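Local coordinates for flagellar hook-associated protein 2 (Bdellovibrio bacteriovorus, PDB 6KTY), which probably caps the growing tip of the flagellar filament, where it would help flagellin subunits polymerise and keep them from leaking away, at the interface of chains A and B. Numbering follows the deposited sequence. Chains: chain A/B, Flagellar hook-associated protein 2.

Contact 1: the interface of chains A and B. Residues chain A 32-34, 158, 171-172, 174; chain B 43, 99, 101, 118.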
loop_
_atom_site.group_PDB
_atom_site.type_symbol
_atom_site.label_atom_id
_atom_site.label_comp_id
_atom_site.label_asym_id
_atom_site.label_seq_id
_atom_site.Cartn_x
_atom_site.Cartn_y
_atom_site.Cartn_z
ATOM N N ASP A 32 1.269 -22.701 -7.023
ATOM C CA ASP A 32 0.973 -21.634 -6.074
ATOM C C ASP A 32 2.295 -20.916 -5.933
ATOM O O ASP A 32 3.280 -21.506 -5.462
ATOM C CB ASP A 32 0.536 -22.247 -4.722
ATOM C CG ASP A 32 0.299 -21.199 -3.597
ATOM O OD1 ASP A 32 0.230 -19.956 -3.833
ATOM O OD2 ASP A 32 0.160 -21.656 -2.434
ATOM N N TYR A 33 2.331 -19.657 -6.362
ATOM C CA TYR A 33 3.580 -18.916 -6.437
ATOM C C TYR A 33 3.479 -17.645 -5.585
ATOM O O TYR A 33 2.501 -16.922 -5.662
ATOM C CB TYR A 33 3.892 -18.600 -7.904
ATOM C CG TYR A 33 4.181 -19.852 -8.735
ATOM C CD1 TYR A 33 5.415 -20.470 -8.654
ATOM C CD2 TYR A 33 3.219 -20.413 -9.592
ATOM C CE1 TYR A 33 5.703 -21.615 -9.387
ATOM C CE2 TYR A 33 3.503 -21.583 -10.339
ATOM C CZ TYR A 33 4.758 -22.164 -10.225
ATOM O OH TYR A 33 5.130 -23.281 -10.933
ATOM N N ALA A 34 4.467 -17.425 -4.727
ATOM C CA ALA A 34 4.442 -16.290 -3.804
ATOM C C ALA A 34 5.551 -15.336 -4.210
ATOM O O ALA A 34 6.735 -15.682 -4.084
ATOM C CB ALA A 34 4.649 -16.759 -2.401
ATOM N N ASP A 158 8.913 -17.243 -2.775
ATOM C CA ASP A 158 8.654 -18.020 -1.553
ATOM C C ASP A 158 9.478 -17.505 -0.349
ATOM O O ASP A 158 10.015 -18.288 0.433
ATOM C CB ASP A 158 8.935 -19.498 -1.811
ATOM C CG ASP A 158 7.916 -20.144 -2.777
ATOM O OD1 ASP A 158 6.784 -19.613 -2.960
ATOM O OD2 ASP A 158 8.255 -21.202 -3.337
ATOM N N ASP A 171 11.826 -16.901 -15.330
ATOM C CA ASP A 171 12.296 -17.987 -14.415
ATOM C C ASP A 171 11.503 -18.213 -13.119
ATOM O O ASP A 171 11.527 -19.313 -12.554
ATOM C CB ASP A 171 13.754 -17.773 -14.007
ATOM C CG ASP A 171 14.689 -17.836 -15.168
ATOM O OD1 ASP A 171 14.683 -18.842 -15.917
ATOM O OD2 ASP A 171 15.442 -16.868 -15.325
ATOM N N LEU A 172 10.841 -17.185 -12.625
ATOM C CA LEU A 172 10.160 -17.284 -11.323
ATOM C C LEU A 172 8.919 -18.159 -11.330
ATOM O O LEU A 172 8.658 -18.891 -10.373
ATOM C CB LEU A 172 9.826 -15.895 -10.821
ATOM C CG LEU A 172 11.107 -15.152 -10.483
ATOM C CD1 LEU A 172 10.839 -13.904 -9.726
ATOM C CD2 LEU A 172 11.999 -16.128 -9.674
ATOM N N PRO A 174 7.630 -20.823 -13.904
ATOM C CA PRO A 174 8.011 -21.506 -15.140
ATOM C C PRO A 174 6.865 -21.549 -16.143
ATOM O O PRO A 174 5.752 -21.964 -15.790
ATOM C CB PRO A 174 8.373 -22.926 -14.664
ATOM C CG PRO A 174 8.806 -22.741 -13.255
ATOM C CD PRO A 174 7.888 -21.666 -12.716
ATOM N N LYS B 43 4.934 -21.490 2.616
ATOM C CA LYS B 43 5.472 -22.822 2.367
ATOM C C LYS B 43 6.849 -22.954 2.989
ATOM O O LYS B 43 7.614 -22.003 2.961
ATOM C CB LYS B 43 5.631 -23.068 0.864
ATOM C CG LYS B 43 4.363 -23.032 0.068
ATOM C CD LYS B 43 4.718 -23.056 -1.431
ATOM C CE LYS B 43 3.692 -22.313 -2.286
ATOM N NZ LYS B 43 4.226 -20.963 -2.738
ATOM N N LYS B 99 8.549 -29.272 -4.614
ATOM C CA LYS B 99 8.608 -28.728 -5.984
ATOM C C LYS B 99 9.927 -27.972 -6.078
ATOM O O LYS B 99 10.235 -27.165 -5.207
ATOM C CB LYS B 99 7.416 -27.800 -6.252
ATOM C CG LYS B 99 7.537 -26.865 -7.485
ATOM C CD LYS B 99 6.469 -25.737 -7.420
ATOM C CE LYS B 99 7.038 -24.362 -7.729
ATOM N NZ LYS B 99 8.170 -23.961 -6.809
ATOM N N GLN B 101 12.735 -25.748 -8.474
ATOM C CA GLN B 101 13.017 -25.030 -9.712
ATOM C C GLN B 101 14.365 -24.366 -9.621
ATOM O O GLN B 101 14.919 -24.156 -8.511
ATOM C CB GLN B 101 11.894 -24.032 -10.020
ATOM C CG GLN B 101 11.747 -22.927 -8.967
ATOM C CD GLN B 101 10.487 -22.043 -9.220
ATOM O OE1 GLN B 101 9.346 -22.496 -9.074
ATOM N NE2 GLN B 101 10.709 -20.802 -9.590
ATOM N N SER B 118 10.680 -26.106 -2.511
ATOM C CA SER B 118 9.616 -25.668 -1.614
ATOM C C SER B 118 8.587 -26.776 -1.383
ATOM O O SER B 118 8.339 -27.588 -2.274
ATOM C CB SER B 118 8.998 -24.411 -2.174
ATOM O OG SER B 118 8.205 -24.754 -3.305
HETATM O O HOH W 1 8.492 -19.555 2.307
#

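Contact 2: the interface of chains A and B. Residues chain A 14, 186-190; chain B 18, 40, 180-184.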
loop_
_atom_site.group_PDB
_atom_site.type_symbol
_atom_site.label_atom_id
_atom_site.label_comp_id
_atom_site.label_asym_id
_atom_site.label_seq_id
_atom_site.Cartn_x
_atom_site.Cartn_y
_atom_site.Cartn_z
ATOM N N GLY A 14 -2.739 -12.240 -8.126
ATOM C CA GLY A 14 -3.531 -11.653 -7.057
ATOM C C GLY A 14 -3.596 -10.128 -7.156
ATOM O O GLY A 14 -4.560 -9.530 -6.710
ATOM N N GLY A 186 6.962 -5.569 1.217
ATOM C CA GLY A 186 6.051 -6.037 2.284
ATOM C C GLY A 186 4.646 -6.457 1.828
ATOM O O GLY A 186 3.789 -6.760 2.660
ATOM N N ARG A 187 4.410 -6.469 0.525
ATOM C CA ARG A 187 3.137 -6.849 -0.060
ATOM C C ARG A 187 3.351 -8.076 -0.971
ATOM O O ARG A 187 3.374 -7.992 -2.231
ATOM C CB ARG A 187 2.543 -5.687 -0.860
ATOM C CG ARG A 187 2.315 -4.376 -0.056
ATOM C CD ARG A 187 0.944 -4.233 0.582
ATOM N NE ARG A 187 -0.081 -3.844 -0.394
ATOM C CZ ARG A 187 -0.880 -4.684 -1.045
ATOM N NH1 ARG A 187 -0.855 -5.998 -0.810
ATOM N NH2 ARG A 187 -1.747 -4.210 -1.923
ATOM N N GLU A 188 3.471 -9.223 -0.329
ATOM C CA GLU A 188 3.575 -10.479 -1.018
ATOM C C GLU A 188 2.273 -10.747 -1.777
ATOM O O GLU A 188 1.154 -10.577 -1.228
ATOM C CB GLU A 188 3.903 -11.604 -0.028
ATOM C CG GLU A 188 4.381 -12.881 -0.689
ATOM C CD GLU A 188 4.858 -13.941 0.309
ATOM O OE1 GLU A 188 4.295 -14.019 1.423
ATOM O OE2 GLU A 188 5.788 -14.732 -0.039
ATOM N N ILE A 189 2.416 -11.130 -3.037
ATOM C CA ILE A 189 1.283 -11.366 -3.960
ATOM C C ILE A 189 1.257 -12.870 -4.232
ATOM O O ILE A 189 2.324 -13.506 -4.393
ATOM C CB ILE A 189 1.462 -10.655 -5.326
ATOM C CG1 ILE A 189 1.772 -9.151 -5.165
ATOM C CG2 ILE A 189 0.257 -10.840 -6.214
ATOM C CD1 ILE A 189 1.035 -8.482 -4.063
ATOM N N ARG A 190 0.053 -13.441 -4.290
ATOM C CA ARG A 190 -0.094 -14.821 -4.700
ATOM C C ARG A 190 -0.498 -14.891 -6.186
ATOM O O ARG A 190 -1.362 -14.159 -6.619
ATOM C CB ARG A 190 -1.132 -15.534 -3.831
ATOM C CG ARG A 190 -0.649 -15.868 -2.420
ATOM C CD ARG A 190 -1.275 -17.184 -1.950
ATOM N NE ARG A 190 -2.707 -17.100 -2.127
ATOM C CZ ARG A 190 -3.524 -18.087 -2.465
ATOM N NH1 ARG A 190 -3.104 -19.326 -2.684
ATOM N NH2 ARG A 190 -4.802 -17.811 -2.590
ATOM N N ILE B 18 -6.693 -7.921 -2.428
ATOM C CA ILE B 18 -6.194 -8.348 -1.115
ATOM C C ILE B 18 -6.958 -9.562 -0.632
ATOM O O ILE B 18 -6.355 -10.587 -0.252
ATOM C CB ILE B 18 -6.189 -7.206 -0.047
ATOM C CG1 ILE B 18 -5.257 -6.081 -0.496
ATOM C CG2 ILE B 18 -5.737 -7.771 1.331
ATOM C CD1 ILE B 18 -5.253 -4.823 0.410
ATOM N N LEU B 40 0.634 -13.711 4.474
ATOM C CA LEU B 40 0.135 -14.897 3.819
ATOM C C LEU B 40 0.686 -16.130 4.539
ATOM O O LEU B 40 1.723 -16.075 5.193
ATOM C CB LEU B 40 0.541 -14.934 2.352
ATOM C CG LEU B 40 -0.050 -13.844 1.461
ATOM C CD1 LEU B 40 0.612 -13.968 0.095
ATOM C CD2 LEU B 40 -1.584 -13.921 1.305
ATOM N N PHE B 180 -7.171 -15.321 0.133
ATOM C CA PHE B 180 -6.290 -14.178 0.330
ATOM C C PHE B 180 -5.395 -14.015 -0.902
ATOM O O PHE B 180 -4.630 -14.939 -1.253
ATOM C CB PHE B 180 -5.457 -14.335 1.618
ATOM C CG PHE B 180 -6.265 -14.793 2.785
ATOM C CD1 PHE B 180 -7.519 -14.249 3.031
ATOM C CD2 PHE B 180 -5.796 -15.781 3.634
ATOM C CE1 PHE B 180 -8.292 -14.681 4.105
ATOM C CE2 PHE B 180 -6.565 -16.224 4.692
ATOM C CZ PHE B 180 -7.826 -15.681 4.918
ATOM N N LYS B 181 -5.477 -12.856 -1.551
ATOM C CA LYS B 181 -4.686 -12.604 -2.782
ATOM C C LYS B 181 -3.316 -11.955 -2.529
ATOM O O LYS B 181 -2.403 -12.062 -3.354
ATOM C CB LYS B 181 -5.462 -11.720 -3.709
ATOM C CG LYS B 181 -6.873 -12.133 -4.011
ATOM C CD LYS B 181 -6.898 -13.428 -4.731
ATOM C CE LYS B 181 -8.239 -13.671 -5.355
ATOM N NZ LYS B 181 -8.281 -15.011 -5.991
ATOM N N SER B 182 -3.186 -11.231 -1.428
ATOM C CA SER B 182 -1.931 -10.577 -1.057
ATOM C C SER B 182 -1.925 -10.258 0.408
ATOM O O SER B 182 -2.976 -10.170 1.008
ATOM C CB SER B 182 -1.726 -9.279 -1.890
ATOM O OG SER B 182 -2.746 -8.314 -1.659
ATOM N N ALA B 183 -0.744 -10.074 0.985
ATOM C CA ALA B 183 -0.594 -9.611 2.364
ATOM C C ALA B 183 -0.599 -8.086 2.338
ATOM O O ALA B 183 0.000 -7.479 1.468
ATOM C CB ALA B 183 0.704 -10.112 2.950
ATOM N N ALA B 184 -1.304 -7.453 3.264
ATOM C CA ALA B 184 -1.288 -5.986 3.277
ATOM C C ALA B 184 -1.419 -5.517 4.693
ATOM O O ALA B 184 -2.498 -5.106 5.126
ATOM C CB ALA B 184 -2.378 -5.427 2.392
HETATM O O HOH W 2 2.959 -12.636 3.380
HETATM O O HOH W 3 -3.244 -5.728 -3.625
#

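Contact 3: the interface of chains A and B. Residues chain A 157-162; chain B 45-47, 103, 105, 116, 146-148.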
loop_
_atom_site.group_PDB
_atom_site.type_symbol
_atom_site.label_atom_id
_atom_site.label_comp_id
_atom_site.label_asym_id
_atom_site.label_seq_id
_atom_site.Cartn_x
_atom_site.Cartn_y
_atom_site.Cartn_z
ATOM N N VAL A 157 10.906 -14.717 -3.823
ATOM C CA VAL A 157 10.179 -15.868 -4.312
ATOM C C VAL A 157 10.133 -16.865 -3.151
ATOM O O VAL A 157 11.167 -17.222 -2.577
ATOM C CB VAL A 157 10.796 -16.435 -5.602
ATOM C CG1 VAL A 157 12.257 -16.821 -5.404
ATOM C CG2 VAL A 157 9.954 -17.595 -6.131
ATOM N N ASP A 158 8.913 -17.243 -2.775
ATOM C CA ASP A 158 8.654 -18.020 -1.553
ATOM C C ASP A 158 9.478 -17.505 -0.349
ATOM O O ASP A 158 10.015 -18.288 0.433
ATOM C CB ASP A 158 8.935 -19.498 -1.811
ATOM C CG ASP A 158 7.916 -20.144 -2.777
ATOM O OD1 ASP A 158 6.784 -19.613 -2.960
ATOM O OD2 ASP A 158 8.255 -21.202 -3.337
ATOM N N GLY A 159 9.581 -16.184 -0.239
ATOM C CA GLY A 159 10.275 -15.533 0.866
ATOM C C GLY A 159 11.756 -15.305 0.713
ATOM O O GLY A 159 12.351 -14.718 1.610
ATOM N N PHE A 160 12.375 -15.772 -0.389
ATOM C CA PHE A 160 13.800 -15.573 -0.612
ATOM C C PHE A 160 14.033 -14.411 -1.550
ATOM O O PHE A 160 13.524 -14.414 -2.682
ATOM C CB PHE A 160 14.450 -16.800 -1.230
ATOM C CG PHE A 160 14.360 -18.014 -0.391
ATOM C CD1 PHE A 160 15.209 -18.192 0.698
ATOM C CD2 PHE A 160 13.444 -18.988 -0.680
ATOM C CE1 PHE A 160 15.132 -19.309 1.480
ATOM C CE2 PHE A 160 13.386 -20.145 0.106
ATOM C CZ PHE A 160 14.243 -20.296 1.181
ATOM N N GLU A 161 14.845 -13.442 -1.110
ATOM C CA GLU A 161 15.117 -12.260 -1.920
ATOM C C GLU A 161 16.217 -12.589 -2.934
ATOM O O GLU A 161 17.271 -13.039 -2.560
ATOM C CB GLU A 161 15.529 -11.046 -1.051
ATOM C CG GLU A 161 15.831 -9.828 -1.891
ATOM C CD GLU A 161 16.104 -8.584 -1.080
ATOM O OE1 GLU A 161 17.248 -8.103 -1.140
ATOM O OE2 GLU A 161 15.179 -8.113 -0.385
ATOM N N ILE A 162 15.913 -12.429 -4.217
ATOM C CA ILE A 162 16.887 -12.581 -5.274
ATOM C C ILE A 162 16.896 -11.313 -6.117
ATOM O O ILE A 162 15.976 -10.473 -6.025
ATOM C CB ILE A 162 16.605 -13.817 -6.142
ATOM C CG1 ILE A 162 15.274 -13.682 -6.887
ATOM C CG2 ILE A 162 16.631 -15.084 -5.278
ATOM C CD1 ILE A 162 15.014 -14.796 -7.830
ATOM N N ALA B 45 10.660 -23.911 2.681
ATOM C CA ALA B 45 11.495 -23.855 1.478
ATOM C C ALA B 45 12.954 -23.702 1.768
ATOM O O ALA B 45 13.338 -23.289 2.876
ATOM C CB ALA B 45 11.000 -22.710 0.519
ATOM N N ALA B 46 13.797 -24.038 0.790
ATOM C CA ALA B 46 15.262 -23.856 0.965
ATOM C C ALA B 46 15.862 -23.474 -0.382
ATOM O O ALA B 46 15.318 -23.831 -1.474
ATOM C CB ALA B 46 15.959 -25.155 1.581
ATOM N N MET B 47 16.908 -22.683 -0.345
ATOM C CA MET B 47 17.511 -22.227 -1.608
ATOM C C MET B 47 18.976 -22.511 -1.576
ATOM O O MET B 47 19.635 -22.213 -0.567
ATOM C CB MET B 47 17.272 -20.723 -1.853
ATOM C CG MET B 47 17.613 -20.270 -3.291
ATOM S SD MET B 47 17.187 -18.582 -3.667
ATOM C CE MET B 47 15.443 -18.755 -3.971
ATOM N N VAL B 103 16.420 -20.929 -10.141
ATOM C CA VAL B 103 16.215 -19.509 -10.329
ATOM C C VAL B 103 17.577 -18.866 -10.600
ATOM O O VAL B 103 18.623 -19.474 -10.326
ATOM C CB VAL B 103 15.481 -18.869 -9.112
ATOM C CG1 VAL B 103 14.107 -19.524 -8.878
ATOM C CG2 VAL B 103 16.346 -18.913 -7.857
ATOM N N ASP B 105 19.808 -15.563 -9.661
ATOM C CA ASP B 105 19.948 -14.496 -8.693
ATOM C C ASP B 105 21.238 -13.757 -8.950
ATOM O O ASP B 105 22.330 -14.263 -8.658
ATOM C CB ASP B 105 19.943 -15.055 -7.272
ATOM C CG ASP B 105 20.193 -13.981 -6.190
ATOM O OD1 ASP B 105 20.164 -12.762 -6.460
ATOM O OD2 ASP B 105 20.440 -14.387 -5.049
ATOM N N LEU B 116 15.915 -23.829 -5.886
ATOM C CA LEU B 116 14.895 -23.505 -4.891
ATOM C C LEU B 116 14.012 -24.729 -4.703
ATOM O O LEU B 116 13.430 -25.238 -5.677
ATOM C CB LEU B 116 14.047 -22.317 -5.376
ATOM C CG LEU B 116 12.719 -22.013 -4.625
ATOM C CD1 LEU B 116 13.031 -21.520 -3.215
ATOM C CD2 LEU B 116 11.867 -20.952 -5.365
ATOM N N GLU B 146 20.094 -20.838 2.441
ATOM C CA GLU B 146 18.985 -20.258 3.160
ATOM C C GLU B 146 17.821 -21.228 3.221
ATOM O O GLU B 146 17.569 -21.945 2.258
ATOM C CB GLU B 146 18.567 -18.980 2.425
ATOM C CG GLU B 146 18.670 -17.682 3.222
ATOM C CD GLU B 146 17.875 -16.564 2.565
ATOM O OE1 GLU B 146 18.333 -16.066 1.503
ATOM O OE2 GLU B 146 16.777 -16.222 3.078
ATOM N N SER B 147 17.119 -21.275 4.349
ATOM C CA SER B 147 15.833 -21.972 4.394
ATOM C C SER B 147 14.775 -21.168 5.142
ATOM O O SER B 147 15.110 -20.249 5.905
ATOM C CB SER B 147 15.976 -23.353 5.015
ATOM O OG SER B 147 16.535 -23.277 6.298
ATOM N N ARG B 148 13.512 -21.509 4.892
ATOM C CA ARG B 148 12.370 -20.868 5.539
ATOM C C ARG B 148 11.371 -21.910 6.060
ATOM O O ARG B 148 11.082 -22.905 5.384
ATOM C CB ARG B 148 11.716 -19.898 4.584
ATOM C CG ARG B 148 12.528 -18.588 4.389
ATOM C CD ARG B 148 11.771 -17.599 3.543
ATOM N NE ARG B 148 10.939 -16.622 4.292
ATOM C CZ ARG B 148 9.602 -16.678 4.418
ATOM N NH1 ARG B 148 8.880 -17.697 3.946
ATOM N NH2 ARG B 148 8.974 -15.719 5.079
#

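Contact 1: the interface of chains A and B
Two hydrogen bonds across the interface grip the ammonium nitrogen NZ of B:Lys43, in a contact between two copies of a middle fragment of FliD, the flagellar cap protein. One goes to the backbone carbonyl O of A:Asp32, 2.9 Å from NZ, the nitrogen coming from above the carbonyl plane. The other runs to the carboxylate OD1 of A:Asp158, also 2.9 Å from NZ, and counts as a salt bridge; here the approach is 39° out of the carboxylate plane. B:Lys43 reaches both by bending at its end (chi4 105°), and its CE lies 3.6 Å from OD2 of A:Asp32, whose nearby charge would probably add to the attraction. At the other end of the lysine a water joins the carbonyl O of B:Lys43 to that of A:Asp158. B:Gln101 makes a separate polar link: its amide NE2 gives a nearly straight bond (169° at H) to the carbonyl O of A:Leu172, 2.9 Å away, with that oxygen in the amide plane, though NE2 comes from above the carbonyl plane of A:Leu172. The rotation of this amide is supported from within chain B, because NZ of B:Lys99 donates to OE1 of B:Gln101 at 2.9 Å. The same OE1 lies in plane at the edge of the A:Tyr33 ring. B:Lys99, bent at chi3 and chi4, crosses A:Tyr33 at about a right angle and sets its CE 3.5 Å from ring atom CE1.

Contact 2: the interface of chains A and B
CD1 of B:Leu40 forms the apolar centre, 3.4 Å from CG of A:Arg190 and near the CG methylene of A:Glu188; the leucine crosses both side chains obliquely. On the opposite face of the paired backbones, CD1 of A:Ile189 touches CB of B:Ser182. The backbones here form an antiparallel beta bridge, A:Ile189 with B:Ser182, pairing the start of strand 189-192 of this FliD fragment with the loop that follows chain B strand 178-180. N of A:Arg190 donates to O of B:Lys181 at 3.0 Å, nearly straight (171° at H), while N of B:Ala183 donates to O of A:Glu188 at 3.0 Å, in the carbonyl plane. Further out, two arginines bent at chi2 and chi3 flank the bridge. The guanidinium of A:Arg190 meets O of B:Phe180 side-on: NE, 3.0 Å from that oxygen, lies nearly along the C=O axis, and NH2 also donates to it, from above the carbonyl plane. Two donors thus hold one acceptor, which lies in plane at the guanidinium edge. NH1 of A:Arg187 donates to O of B:Ala183 at 2.8 Å and also to the hydroxyl OG of B:Ser182, while CB of B:Ala184 covers one guanidinium face toward its rim. A water links carboxylate OE1 of A:Glu188 to N of B:Leu40. NH2 of A:Arg187 also reaches a water in the guanidinium plane, its oxygen 2.7 Å from NH2, that bridges to OG of B:Ser182.

Contact 3: the interface of chains A and B
A:Phe160 of the FliD fragment, with 143 Å² of its surface hidden by chain B, leaves its strand with CG anti to the carbonyl carbon (chi1 -61°), and its CB meets the methyl CE of B:Met47 at 3.5 Å. The two side chains slide past each other in opposite directions, which puts CB of B:Met47 over the centre of one ring face, 4.0 Å above the plane. On the opposite face CD of B:Arg148 lies over the centre, so the ring is sandwiched between aliphatic segments. Along one edge CD2 touches CD1 of B:Leu116 at 3.6 Å, and CE2 meets CB of B:Ala45 at 3.5 Å. Along the other, CD1 faces carboxylate OE2 of B:Glu146 and CE1 its CB, with ring and carboxylate planes 72° apart. The tip, CZ, abuts the backbone of B:Ala45 and CA of B:Ala46. Polar groups form no cross-chain bond here, leaving packing to carry the contact. Flanking it, CG2 of A:Val157 meets CD2 of B:Leu116 tip to tip, and CB of A:Ile162 lies 3.6 Å from CG of B:Asp105. In the fold, A:Phe160 opens strand 160-164, just after the 158-159 turn from strand 153-157, and packs against chain B strands 45-48, 113-119 and 146-148.

Contacts 1 and 3 are neighbours, with C-alpha centres about 9 Å apart, and share A:Asp158, in the turn between strands 153-157 and 160-164; chain B strands 98-104 and 113-119 also serve both. A polar border thus adjoins a hydrophobic insertion. Contact 2 lies about 15 Å from contact 1 and 17 Å from contact 3, and involves the chain A C-terminal strand 189-192. Together they form one interface that is not an exact two-fold, with B:Leu40 of contact 2 and B:Lys43 of contact 1 three residues apart. The deposited assembly has four copies, whereas FliD forms a homopentamer, so this pairing may not occur in the cap.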